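Local structure of DUF1881 domain-containing protein (Neurospora crassa, 5Z6D) at residues F165-N168 with E173-V176. The protein is an abundant perithecial protein with a betagamma-crystallin domain whose calcium site is rendered inoperative by the interface with its Ig-like domain. The protein carries 1 engineered substitution. Sequence-based numbering, arbitrary orientation.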
loop_
_atom_site.group_PDB
_atom_site.type_symbol
_atom_site.label_atom_id
_atom_site.label_comp_id
_atom_site.label_asym_id
_atom_site.label_seq_id
_atom_site.Cartn_x
_atom_site.Cartn_y
_atom_site.Cartn_z
ATOM N N PHE A 165 10.143 -9.100 -3.053
ATOM C CA PHE A 165 10.571 -7.702 -2.995
ATOM C C PHE A 165 11.956 -7.588 -2.395
ATOM O O PHE A 165 12.263 -8.227 -1.390
ATOM C CB PHE A 165 9.621 -6.861 -2.149
ATOM C CG PHE A 165 8.203 -6.848 -2.640
ATOM C CD1 PHE A 165 7.877 -6.271 -3.853
ATOM C CD2 PHE A 165 7.194 -7.389 -1.862
ATOM C CE1 PHE A 165 6.559 -6.245 -4.293
ATOM C CE2 PHE A 165 5.874 -7.362 -2.291
ATOM C CZ PHE A 165 5.560 -6.783 -3.502
ATOM N N GLU A 166 12.792 -6.750 -2.988
ATOM C CA GLU A 166 14.091 -6.512 -2.373
ATOM C C GLU A 166 14.470 -5.053 -2.530
ATOM O O GLU A 166 14.044 -4.399 -3.469
ATOM C CB GLU A 166 15.172 -7.425 -2.981
ATOM C CG GLU A 166 15.544 -7.123 -4.415
ATOM C CD GLU A 166 16.672 -8.016 -4.920
ATOM O OE1 GLU A 166 17.049 -8.968 -4.201
ATOM O OE2 GLU A 166 17.182 -7.767 -6.033
ATOM N N TRP A 167 15.257 -4.538 -1.596
ATOM C CA TRP A 167 15.735 -3.174 -1.717
ATOM C C TRP A 167 16.885 -3.093 -2.705
ATOM O O TRP A 167 17.835 -3.874 -2.635
ATOM C CB TRP A 167 16.179 -2.619 -0.363
ATOM C CG TRP A 167 16.448 -1.155 -0.441
ATOM C CD1 TRP A 167 17.655 -0.552 -0.655
ATOM C CD2 TRP A 167 15.482 -0.102 -0.350
ATOM N NE1 TRP A 167 17.501 0.815 -0.685
ATOM C CE2 TRP A 167 16.178 1.117 -0.496
ATOM C CE3 TRP A 167 14.100 -0.069 -0.134
ATOM C CZ2 TRP A 167 15.535 2.356 -0.446
ATOM C CZ3 TRP A 167 13.463 1.159 -0.085
ATOM C CH2 TRP A 167 14.182 2.358 -0.243
ATOM N N ASN A 168 16.774 -2.145 -3.629
ATOM C CA ASN A 168 17.827 -1.830 -4.583
ATOM C C ASN A 168 18.625 -0.639 -4.073
ATOM O O ASN A 168 18.147 0.509 -4.115
ATOM C CB ASN A 168 17.242 -1.528 -5.960
ATOM C CG ASN A 168 18.302 -1.460 -7.036
ATOM O OD1 ASN A 168 19.209 -0.633 -6.972
ATOM N ND2 ASN A 168 18.193 -2.332 -8.032
ATOM N N GLU A 173 15.558 2.066 -4.414
ATOM C CA GLU A 173 14.177 1.737 -4.799
ATOM C C GLU A 173 13.768 0.382 -4.258
ATOM O O GLU A 173 14.601 -0.355 -3.763
ATOM C CB GLU A 173 14.016 1.734 -6.322
ATOM C CG GLU A 173 13.870 3.100 -6.961
ATOM C CD GLU A 173 13.744 3.019 -8.468
ATOM O OE1 GLU A 173 14.243 2.032 -9.055
ATOM O OE2 GLU A 173 13.145 3.940 -9.064
ATOM N N VAL A 174 12.481 0.056 -4.346
ATOM C CA VAL A 174 12.047 -1.322 -4.149
ATOM C C VAL A 174 11.989 -2.010 -5.505
ATOM O O VAL A 174 11.502 -1.434 -6.481
ATOM C CB VAL A 174 10.670 -1.397 -3.463
ATOM C CG1 VAL A 174 10.145 -2.841 -3.425
ATOM C CG2 VAL A 174 10.744 -0.815 -2.061
ATOM N N ASP A 175 12.504 -3.235 -5.575
ATOM C CA ASP A 175 12.446 -4.028 -6.793
ATOM C C ASP A 175 11.540 -5.239 -6.618
ATOM O O ASP A 175 11.584 -5.922 -5.584
ATOM C CB ASP A 175 13.829 -4.521 -7.201
ATOM C CG ASP A 175 14.686 -3.437 -7.797
ATOM O OD1 ASP A 175 14.259 -2.266 -7.790
ATOM O OD2 ASP A 175 15.799 -3.766 -8.258
ATOM N N VAL A 176 10.724 -5.491 -7.631
ATOM C CA VAL A 176 10.055 -6.771 -7.773
ATOM C C VAL A 176 10.992 -7.697 -8.529
ATOM O O VAL A 176 11.421 -7.378 -9.636
ATOM C CB VAL A 176 8.719 -6.638 -8.524
ATOM C CG1 VAL A 176 8.205 -8.002 -8.941
ATOM C CG2 VAL A 176 7.690 -5.912 -7.659
#
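Glu166 pairs with Asp175, and Asn168 with Glu173, through the backbone N-H and C=O groups of both residues; 165-168 and 173-176 run antiparallel, their directions 141° apart. The two strands form a beta hairpin at one end of a five-stranded sheet in the Ig-like domain. Asp175 N gives the straighter bond of its pair, 2.9 Å to Glu166 O.

Phe165, Trp167, Val174 and Val176 share one face of the hairpin. Val176 CG2 meets the edge of the Phe165 ring, 3.6 Å from Phe165 CE1. Trp167 has CG anti to its own N (chi1 -170°), which brings the indole across to the other strand. Glu173 O lies over one face of that ring, 3.5 Å from Trp167 CD2 and offset toward the rim. Val174 CG2 is 3.9 Å from CZ3 of Trp167. An alanine in place of Trp167 would probably leave Val174 CG2 without this aromatic neighbour and uncover Glu173 O on that side. Met136 and strand 91-99 pack on Phe165, Trp167 and Val174 and join the hairpin to the facing sheet.

The other face is polar. Asp175 OD1 forms a salt bridge with Arg190, which also bonds Val174 O. Asn168 OD1 accepts a bond from Asn171 N in the turn. Asn168 ND2, at the other end of this amide, donates to the syn side of Asp175 OD2 at 2.8 Å, 30° out of the carboxylate plane.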